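Putative hydrolase (Acinetobacter sp. NBRC 100985, PDB 4XUK) probably hydrolyses organophosphorus compounds, and perhaps lactones, as a zinc-dependent enzyme of the metallo-beta-lactamase superfamily. Local coordinates at residues Ala263-Tyr275 with Gly279-Asp291. The protein carries 2 engineered substitutions. Sequence-based numbering, arbitrary orientation.
Sequences APHLPFPGIGHTY and GKSYQWIPIHFKD. Engineered in segment 263-275: Thr274 (natural residue Ile). With ZN (zinc ion), chain C.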
loop_
_atom_site.group_PDB
_atom_site.type_symbol
_atom_site.label_atom_id
_atom_site.label_comp_id
_atom_site.label_asym_id
_atom_site.label_seq_id
_atom_site.Cartn_x
_atom_site.Cartn_y
_atom_site.Cartn_z
ATOM N N ALA A 263 12.378 2.581 -2.543
ATOM C CA ALA A 263 12.850 1.827 -3.702
ATOM C C ALA A 263 12.086 2.150 -4.971
ATOM O O ALA A 263 10.853 2.108 -4.980
ATOM C CB ALA A 263 12.747 0.344 -3.415
ATOM N N PRO A 264 12.815 2.410 -6.075
ATOM C CA PRO A 264 12.121 2.728 -7.324
ATOM C C PRO A 264 11.328 1.549 -7.896
ATOM O O PRO A 264 10.367 1.803 -8.628
ATOM C CB PRO A 264 13.264 3.118 -8.279
ATOM C CG PRO A 264 14.468 2.444 -7.728
ATOM C CD PRO A 264 14.277 2.483 -6.226
ATOM N N HIS A 265 11.696 0.308 -7.576
ATOM C CA HIS A 265 10.973 -0.847 -8.135
ATOM C C HIS A 265 10.241 -1.748 -7.140
ATOM O O HIS A 265 9.996 -2.919 -7.444
ATOM C CB HIS A 265 11.922 -1.699 -8.992
ATOM C CG HIS A 265 12.394 -0.997 -10.222
ATOM N ND1 HIS A 265 11.563 -0.213 -10.988
ATOM C CD2 HIS A 265 13.618 -0.946 -10.807
ATOM C CE1 HIS A 265 12.255 0.294 -11.997
ATOM N NE2 HIS A 265 13.496 -0.145 -11.911
ATOM N N LEU A 266 9.892 -1.228 -5.965
ATOM C CA LEU A 266 9.004 -1.964 -5.061
ATOM C C LEU A 266 7.625 -1.308 -5.155
ATOM O O LEU A 266 7.527 -0.158 -5.591
ATOM C CB LEU A 266 9.566 -1.974 -3.627
ATOM C CG LEU A 266 10.871 -2.767 -3.508
ATOM C CD1 LEU A 266 11.461 -2.746 -2.092
ATOM C CD2 LEU A 266 10.662 -4.187 -3.975
ATOM N N PRO A 267 6.549 -2.043 -4.803
ATOM C CA PRO A 267 5.187 -1.541 -5.041
ATOM C C PRO A 267 4.936 -0.142 -4.493
ATOM O O PRO A 267 5.112 0.091 -3.280
ATOM C CB PRO A 267 4.313 -2.569 -4.321
ATOM C CG PRO A 267 5.093 -3.858 -4.471
ATOM C CD PRO A 267 6.542 -3.435 -4.312
ATOM N N PHE A 268 4.546 0.774 -5.383
ATOM C CA PHE A 268 4.257 2.160 -4.999
ATOM C C PHE A 268 3.401 2.213 -3.745
ATOM O O PHE A 268 2.406 1.486 -3.640
ATOM C CB PHE A 268 3.551 2.911 -6.138
ATOM C CG PHE A 268 3.203 4.329 -5.789
ATOM C CD1 PHE A 268 4.121 5.348 -5.996
ATOM C CD2 PHE A 268 1.965 4.640 -5.232
ATOM C CE1 PHE A 268 3.815 6.641 -5.662
ATOM C CE2 PHE A 268 1.649 5.943 -4.893
ATOM C CZ PHE A 268 2.565 6.940 -5.113
ATOM N N PRO A 269 3.751 3.094 -2.793
ATOM C CA PRO A 269 4.778 4.152 -2.798
ATOM C C PRO A 269 6.235 3.691 -2.753
ATOM O O PRO A 269 7.121 4.540 -2.936
ATOM C CB PRO A 269 4.447 4.960 -1.537
ATOM C CG PRO A 269 3.708 4.018 -0.662
ATOM C CD PRO A 269 2.912 3.156 -1.587
ATOM N N GLY A 270 6.499 2.405 -2.524
ATOM C CA GLY A 270 7.874 1.916 -2.543
ATOM C C GLY A 270 8.659 2.233 -1.280
ATOM O O GLY A 270 9.894 2.166 -1.266
ATOM N N ILE A 271 7.938 2.567 -0.214
ATOM C CA ILE A 271 8.552 2.924 1.058
ATOM C C ILE A 271 8.153 1.881 2.106
ATOM O O ILE A 271 6.980 1.503 2.226
ATOM C CB ILE A 271 8.108 4.345 1.501
ATOM C CG1 ILE A 271 8.469 5.389 0.434
ATOM C CG2 ILE A 271 8.729 4.727 2.841
ATOM C CD1 ILE A 271 7.977 6.822 0.780
ATOM N N GLY A 272 9.129 1.392 2.853
ATOM C CA GLY A 272 8.869 0.324 3.805
ATOM C C GLY A 272 10.134 -0.095 4.526
ATOM O O GLY A 272 11.098 0.665 4.602
ATOM N N HIS A 273 10.129 -1.314 5.055
ATOM C CA HIS A 273 11.261 -1.832 5.807
ATOM C C HIS A 273 11.447 -3.293 5.425
ATOM O O HIS A 273 10.540 -3.900 4.850
ATOM C CB HIS A 273 10.961 -1.743 7.296
ATOM C CG HIS A 273 10.784 -0.341 7.798
ATOM N ND1 HIS A 273 9.592 0.345 7.689
ATOM C CD2 HIS A 273 11.646 0.498 8.421
ATOM C CE1 HIS A 273 9.726 1.546 8.228
ATOM N NE2 HIS A 273 10.960 1.662 8.684
ATOM N N THR A 274 12.614 -3.864 5.719
ATOM C CA THR A 274 12.790 -5.294 5.474
ATOM C C THR A 274 13.010 -6.090 6.749
ATOM O O THR A 274 13.805 -5.713 7.623
ATOM C CB THR A 274 13.877 -5.622 4.402
ATOM O OG1 THR A 274 14.790 -6.610 4.897
ATOM C CG2 THR A 274 14.637 -4.406 4.024
ATOM N N TYR A 275 12.265 -7.185 6.850
ATOM C CA TYR A 275 12.375 -8.102 7.971
ATOM C C TYR A 275 13.002 -9.389 7.485
ATOM O O TYR A 275 12.845 -9.756 6.317
ATOM C CB TYR A 275 10.985 -8.401 8.528
ATOM C CG TYR A 275 10.922 -9.597 9.452
ATOM C CD1 TYR A 275 11.298 -9.490 10.785
ATOM C CD2 TYR A 275 10.472 -10.832 8.990
ATOM C CE1 TYR A 275 11.237 -10.574 11.631
ATOM C CE2 TYR A 275 10.397 -11.931 9.834
ATOM C CZ TYR A 275 10.788 -11.793 11.151
ATOM O OH TYR A 275 10.733 -12.872 11.993
ATOM N N GLY A 279 17.912 -14.620 8.100
ATOM C CA GLY A 279 19.040 -14.148 7.313
ATOM C C GLY A 279 19.180 -14.865 5.978
ATOM O O GLY A 279 20.130 -14.631 5.225
ATOM N N LYS A 280 18.230 -15.701 5.685
ATOM C CA LYS A 280 18.192 -16.424 4.480
ATOM C C LYS A 280 17.148 -15.888 3.517
ATOM O O LYS A 280 17.391 -15.772 2.361
ATOM C CB LYS A 280 17.893 -17.856 4.809
ATOM C CG LYS A 280 19.041 -18.505 5.508
ATOM C CD LYS A 280 18.613 -19.107 6.807
ATOM C CE LYS A 280 18.138 -20.533 6.625
ATOM N NZ LYS A 280 18.582 -21.415 7.738
ATOM N N SER A 281 15.982 -15.582 4.045
ATOM C CA SER A 281 14.919 -14.973 3.269
ATOM C C SER A 281 14.526 -13.662 3.924
ATOM O O SER A 281 14.728 -13.475 5.124
ATOM C CB SER A 281 13.716 -15.898 3.184
ATOM O OG SER A 281 13.026 -15.951 4.415
ATOM N N TYR A 282 13.984 -12.750 3.131
ATOM C CA TYR A 282 13.591 -11.442 3.639
ATOM C C TYR A 282 12.134 -11.218 3.300
ATOM O O TYR A 282 11.602 -11.889 2.419
ATOM C CB TYR A 282 14.471 -10.352 3.024
ATOM C CG TYR A 282 15.916 -10.511 3.416
ATOM C CD1 TYR A 282 16.411 -9.899 4.556
ATOM C CD2 TYR A 282 16.777 -11.301 2.668
ATOM C CE1 TYR A 282 17.726 -10.058 4.936
ATOM C CE2 TYR A 282 18.099 -11.463 3.041
ATOM C CZ TYR A 282 18.561 -10.837 4.178
ATOM O OH TYR A 282 19.869 -10.984 4.564
ATOM N N GLN A 283 11.488 -10.294 4.009
ATOM C CA GLN A 283 10.089 -9.962 3.740
ATOM C C GLN A 283 9.933 -8.442 3.676
ATOM O O GLN A 283 10.445 -7.722 4.541
ATOM C CB GLN A 283 9.166 -10.561 4.814
ATOM C CG GLN A 283 7.673 -10.242 4.612
ATOM C CD GLN A 283 6.774 -10.841 5.696
ATOM O OE1 GLN A 283 7.147 -11.802 6.368
ATOM N NE2 GLN A 283 5.580 -10.266 5.871
ATOM N N TRP A 284 9.263 -7.958 2.633
ATOM C CA TRP A 284 9.056 -6.532 2.440
ATOM C C TRP A 284 7.834 -6.125 3.239
ATOM O O TRP A 284 6.742 -6.660 3.015
ATOM C CB TRP A 284 8.813 -6.252 0.954
ATOM C CG TRP A 284 8.386 -4.852 0.625
ATOM C CD1 TRP A 284 7.189 -4.455 0.087
ATOM C CD2 TRP A 284 9.160 -3.662 0.799
ATOM N NE1 TRP A 284 7.176 -3.081 -0.080
ATOM C CE2 TRP A 284 8.377 -2.576 0.351
ATOM C CE3 TRP A 284 10.438 -3.409 1.292
ATOM C CZ2 TRP A 284 8.838 -1.254 0.383
ATOM C CZ3 TRP A 284 10.892 -2.101 1.327
ATOM C CH2 TRP A 284 10.096 -1.042 0.870
ATOM N N ILE A 285 8.020 -5.184 4.163
ATOM C CA ILE A 285 6.916 -4.646 4.950
ATOM C C ILE A 285 6.615 -3.228 4.456
ATOM O O ILE A 285 7.364 -2.300 4.754
ATOM C CB ILE A 285 7.291 -4.547 6.444
ATOM C CG1 ILE A 285 8.050 -5.797 6.924
ATOM C CG2 ILE A 285 6.052 -4.304 7.273
ATOM C CD1 ILE A 285 7.253 -7.084 6.755
ATOM N N PRO A 286 5.519 -3.046 3.707
ATOM C CA PRO A 286 5.208 -1.681 3.258
ATOM C C PRO A 286 4.796 -0.783 4.429
ATOM O O PRO A 286 4.301 -1.269 5.454
ATOM C CB PRO A 286 4.039 -1.883 2.277
ATOM C CG PRO A 286 3.447 -3.213 2.637
ATOM C CD PRO A 286 4.586 -4.051 3.162
ATOM N N ILE A 287 5.031 0.517 4.313
ATOM C CA ILE A 287 4.591 1.403 5.387
ATOM C C ILE A 287 3.073 1.452 5.413
ATOM O O ILE A 287 2.409 1.117 4.423
ATOM C CB ILE A 287 5.158 2.819 5.267
ATOM C CG1 ILE A 287 4.934 3.374 3.863
ATOM C CG2 ILE A 287 6.639 2.830 5.611
ATOM C CD1 ILE A 287 4.145 4.645 3.874
ATOM N N HIS A 288 2.532 1.853 6.556
ATOM C CA HIS A 288 1.094 1.828 6.790
ATOM C C HIS A 288 0.571 3.245 6.518
ATOM O O HIS A 288 1.004 4.201 7.172
ATOM C CB HIS A 288 0.843 1.399 8.246
ATOM C CG HIS A 288 -0.596 1.135 8.583
ATOM N ND1 HIS A 288 -0.977 0.292 9.607
ATOM C CD2 HIS A 288 -1.743 1.610 8.042
ATOM C CE1 HIS A 288 -2.296 0.251 9.676
ATOM N NE2 HIS A 288 -2.786 1.044 8.739
ATOM N N PHE A 289 -0.282 3.405 5.525
ATOM C CA PHE A 289 -0.896 4.686 5.140
ATOM C C PHE A 289 -1.229 5.621 6.331
ATOM O O PHE A 289 -1.972 5.160 7.256
ATOM C CB PHE A 289 -2.145 4.442 4.271
ATOM C CG PHE A 289 -2.642 5.659 3.543
ATOM C CD1 PHE A 289 -3.238 6.698 4.220
ATOM C CD2 PHE A 289 -2.499 5.780 2.208
ATOM C CE1 PHE A 289 -3.672 7.810 3.571
ATOM C CE2 PHE A 289 -2.926 6.892 1.558
ATOM C CZ PHE A 289 -3.514 7.914 2.245
ATOM N N LYS A 290 -0.734 6.822 6.306
ATOM C CA LYS A 290 -1.013 7.741 7.338
ATOM C C LYS A 290 -1.696 9.035 6.843
ATOM O O LYS A 290 -1.121 9.794 6.142
ATOM C CB LYS A 290 0.263 8.033 8.044
ATOM C CG LYS A 290 0.164 8.224 9.530
ATOM C CD LYS A 290 1.549 8.182 10.119
ATOM C CE LYS A 290 1.654 7.341 11.374
ATOM N NZ LYS A 290 2.684 6.262 11.387
ATOM N N ASP A 291 -2.954 9.181 7.153
ATOM C CA ASP A 291 -3.641 10.391 6.875
ATOM C C ASP A 291 -3.219 11.295 7.993
ATOM O O ASP A 291 -3.152 12.420 7.777
ATOM C CB ASP A 291 -5.155 10.208 6.843
ATOM C CG ASP A 291 -5.722 9.741 8.178
ATOM O OD1 ASP A 291 -5.140 8.865 8.800
ATOM O OD2 ASP A 291 -6.716 10.282 8.594
HETATM ZN ZN ZN C . 15.206 0.800 -12.962
HETATM O O HOH W 1 5.147 -1.416 -1.070
HETATM O O HOH W 2 7.069 -0.646 6.808
#
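Tyr275 and Gln283 exchange two backbone hydrogen bonds, the shorter running 2.7 Å from Gln283 N to Tyr275 O, and His273 and Ile285 form the next hydrogen-bonded pair of this antiparallel hairpin. Beyond them Ile287 N reaches Ile271 O over 3.0 Å. Pro286 lies between, in a non-hydrogen-bonded pair with Gly272, where proline's lack of an N-H costs the ladder nothing. Both waters bridge the segments: one donates to Ile285 O and lies in the ring plane of His273, 2.9 Å from ND1; the other accepts from Trp284 NE1 at 2.8 Å and donates to Pro267 O, satisfying the indole nitrogen.

With CG anti to the backbone N (chi1 171°), the Trp284 indole lies across Gly272, its CH2 3.3 Å from Gly272 N. Gly272, without a side chain, lets the indole and Ile285 O (3.2 Å from Gly272 CA) lie close against the strand. Trp284 offers a broad apolar face to Leu266, whose slender CD1 makes a CH-pi contact 3.5 Å from the six-membered ring centroid; Pro286 N lies over the opposite face. Farther along, the branched Ile271 and Ile287 meet through their CG2 methyls, 4.0 Å apart.

Next to Leu266, His265 binds one of the two zinc ions, together with Asp112, His113 and Asp218; the tryptophan, apolar over its face and water-bridged at its N-H, thus ties the hairpin to the metal-bearing loop.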